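Local coordinates for L-amino acid deaminase (Proteus vulgaris, PDB 5I39), which binds flavin-adenine dinucleotide and probably catalyses the oxidative deamination of L-amino acids as a membrane-bound enzyme, at residues R135-E140 with I149-R154. Residues are numbered along the deposited sequence; the frame is centred on the assembly and turned at random.
Sequences RKWIDE and IPFKTR
Trp137 and Ile138 of helix 128-143 meet Phe151 and Thr153 on the chain that returns into strand 153-156, a helix-loop-strand unit in which the helix packs against an outer strand of the large mixed sheet, paired with 175-178. The site is near the protein surface, the side chains of Trp137 and Thr153 each about 11 Å from those of the FAD-binding residues Thr378 and Gln82, respectively. The aromatic pair is oblique: the six-membered ring of Trp137 and the Phe151 ring have centroids 6.0 Å apart and planes at 64°. Trp137 CZ3 comes to 3.8 Å from Phe151 CZ, near the plane of the Phe151 ring. Phe151 points its CB toward the helix, and with CG anti to the backbone N (chi1 -175°) its ring presents CE2 and CZ to Ile138 and Trp137. The indole N-H is held elsewhere, NE1 bonding to Met88 O, while Phe93 of helix 90-103 also touches this tryptophan. Aliphatic contacts fall to Ile138. Ile138 CG2 touches Phe151 CE2 at 4.1 Å, and Ile138 CD1 reaches Thr153 CG2, also at 4.1 Å, and borders Arg154 CA. Arg154 NH2 forms salt bridges with Glu160 and Glu179. Against the strand backbone, Ile138 CG2 lies 3.5 Å from Thr153 O.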
loop_
_atom_site.group_PDB
_atom_site.type_symbol
_atom_site.label_atom_id
_atom_site.label_comp_id
_atom_site.label_asym_id
_atom_site.label_seq_id
_atom_site.Cartn_x
_atom_site.Cartn_y
_atom_site.Cartn_z
ATOM N N ARG A 135 1.351 4.087 24.838
ATOM C CA ARG A 135 2.472 4.722 25.531
ATOM C C ARG A 135 3.675 3.786 25.636
ATOM O O ARG A 135 4.806 4.201 25.364
ATOM C CB ARG A 135 2.059 5.241 26.904
ATOM C CG ARG A 135 1.392 6.599 26.836
ATOM C CD ARG A 135 0.847 7.032 28.176
ATOM N NE ARG A 135 0.718 8.486 28.261
ATOM C CZ ARG A 135 -0.150 9.139 29.035
ATOM N NH1 ARG A 135 -1.027 8.486 29.793
ATOM N NH2 ARG A 135 -0.147 10.469 29.044
ATOM N N LYS A 136 3.428 2.524 25.982
ATOM C CA LYS A 136 4.507 1.537 26.034
ATOM C C LYS A 136 5.146 1.349 24.656
ATOM O O LYS A 136 6.367 1.268 24.541
ATOM C CB LYS A 136 4.015 0.187 26.566
ATOM C CG LYS A 136 5.146 -0.806 26.801
ATOM C CD LYS A 136 4.661 -2.170 27.253
ATOM C CE LYS A 136 5.840 -3.104 27.465
ATOM N NZ LYS A 136 5.421 -4.466 27.888
ATOM N N TRP A 137 4.310 1.263 23.624
ATOM C CA TRP A 137 4.783 1.097 22.252
ATOM C C TRP A 137 5.721 2.244 21.842
ATOM O O TRP A 137 6.802 2.003 21.303
ATOM C CB TRP A 137 3.589 0.963 21.292
ATOM C CG TRP A 137 4.004 0.680 19.891
ATOM C CD1 TRP A 137 4.239 -0.542 19.335
ATOM C CD2 TRP A 137 4.272 1.645 18.874
ATOM N NE1 TRP A 137 4.635 -0.399 18.028
ATOM C CE2 TRP A 137 4.664 0.935 17.718
ATOM C CE3 TRP A 137 4.203 3.042 18.818
ATOM C CZ2 TRP A 137 4.997 1.576 16.523
ATOM C CZ3 TRP A 137 4.536 3.681 17.629
ATOM C CH2 TRP A 137 4.931 2.945 16.500
ATOM N N ILE A 138 5.322 3.479 22.133
ATOM C CA ILE A 138 6.153 4.644 21.800
ATOM C C ILE A 138 7.449 4.653 22.622
ATOM O O ILE A 138 8.530 4.873 22.078
ATOM C CB ILE A 138 5.398 5.976 21.988
ATOM C CG1 ILE A 138 4.165 6.041 21.071
ATOM C CG2 ILE A 138 6.314 7.152 21.659
ATOM C CD1 ILE A 138 3.220 7.190 21.359
ATOM N N ASP A 139 7.326 4.425 23.929
ATOM C CA ASP A 139 8.494 4.381 24.817
ATOM C C ASP A 139 9.501 3.349 24.316
ATOM O O ASP A 139 10.674 3.672 24.098
ATOM C CB ASP A 139 8.084 4.063 26.259
ATOM C CG ASP A 139 9.258 4.125 27.240
ATOM O OD1 ASP A 139 10.359 4.577 26.860
ATOM O OD2 ASP A 139 9.078 3.716 28.403
ATOM N N GLU A 140 9.043 2.119 24.114
ATOM C CA GLU A 140 9.937 1.054 23.661
ATOM C C GLU A 140 10.626 1.389 22.340
ATOM O O GLU A 140 11.829 1.173 22.195
ATOM C CB GLU A 140 9.186 -0.278 23.562
ATOM C CG GLU A 140 8.828 -0.880 24.915
ATOM C CD GLU A 140 10.047 -1.184 25.771
ATOM O OE1 GLU A 140 11.040 -1.719 25.242
ATOM O OE2 GLU A 140 10.018 -0.872 26.976
ATOM N N ILE A 149 16.815 7.570 10.823
ATOM C CA ILE A 149 15.656 8.373 10.421
ATOM C C ILE A 149 14.902 8.731 11.713
ATOM O O ILE A 149 14.491 7.820 12.438
ATOM C CB ILE A 149 14.727 7.595 9.466
ATOM C CG1 ILE A 149 15.447 7.283 8.148
ATOM C CG2 ILE A 149 13.450 8.378 9.177
ATOM C CD1 ILE A 149 14.850 6.113 7.399
ATOM N N PRO A 150 14.728 10.035 12.021
ATOM C CA PRO A 150 14.085 10.386 13.290
ATOM C C PRO A 150 12.653 9.869 13.437
ATOM O O PRO A 150 11.885 9.903 12.478
ATOM C CB PRO A 150 14.122 11.917 13.280
ATOM C CG PRO A 150 15.344 12.240 12.490
ATOM C CD PRO A 150 15.344 11.220 11.391
ATOM N N PHE A 151 12.324 9.404 14.635
ATOM C CA PHE A 151 10.994 8.935 15.004
ATOM C C PHE A 151 10.201 10.149 15.464
ATOM O O PHE A 151 10.714 10.963 16.234
ATOM C CB PHE A 151 11.177 7.919 16.135
ATOM C CG PHE A 151 9.923 7.209 16.593
ATOM C CD1 PHE A 151 9.014 6.657 15.691
ATOM C CD2 PHE A 151 9.706 7.006 17.956
ATOM C CE1 PHE A 151 7.896 5.967 16.143
ATOM C CE2 PHE A 151 8.595 6.314 18.408
ATOM C CZ PHE A 151 7.691 5.792 17.502
ATOM N N LYS A 152 8.961 10.281 14.986
ATOM C CA LYS A 152 8.161 11.500 15.208
ATOM C C LYS A 152 6.759 11.242 15.760
ATOM O O LYS A 152 5.848 12.047 15.567
ATOM C CB LYS A 152 8.113 12.331 13.915
ATOM C CG LYS A 152 9.500 12.767 13.452
ATOM C CD LYS A 152 9.527 14.100 12.725
ATOM C CE LYS A 152 10.948 14.656 12.638
ATOM N NZ LYS A 152 11.231 15.720 13.640
ATOM N N THR A 153 6.613 10.157 16.511
ATOM C CA THR A 153 5.337 9.782 17.109
ATOM C C THR A 153 5.376 10.045 18.606
ATOM O O THR A 153 6.332 9.665 19.285
ATOM C CB THR A 153 5.037 8.315 16.825
ATOM O OG1 THR A 153 5.025 8.144 15.407
ATOM C CG2 THR A 153 3.692 7.900 17.388
ATOM N N ARG A 154 4.328 10.683 19.117
ATOM C CA ARG A 154 4.300 11.107 20.510
ATOM C C ARG A 154 2.877 11.392 20.957
ATOM O O ARG A 154 1.986 11.638 20.135
ATOM C CB ARG A 154 5.184 12.343 20.701
ATOM C CG ARG A 154 4.804 13.530 19.836
ATOM C CD ARG A 154 5.867 14.619 19.859
ATOM N NE ARG A 154 5.566 15.592 18.815
ATOM C CZ ARG A 154 4.682 16.586 18.915
ATOM N NH1 ARG A 154 4.039 16.833 20.055
ATOM N NH2 ARG A 154 4.465 17.368 17.862
#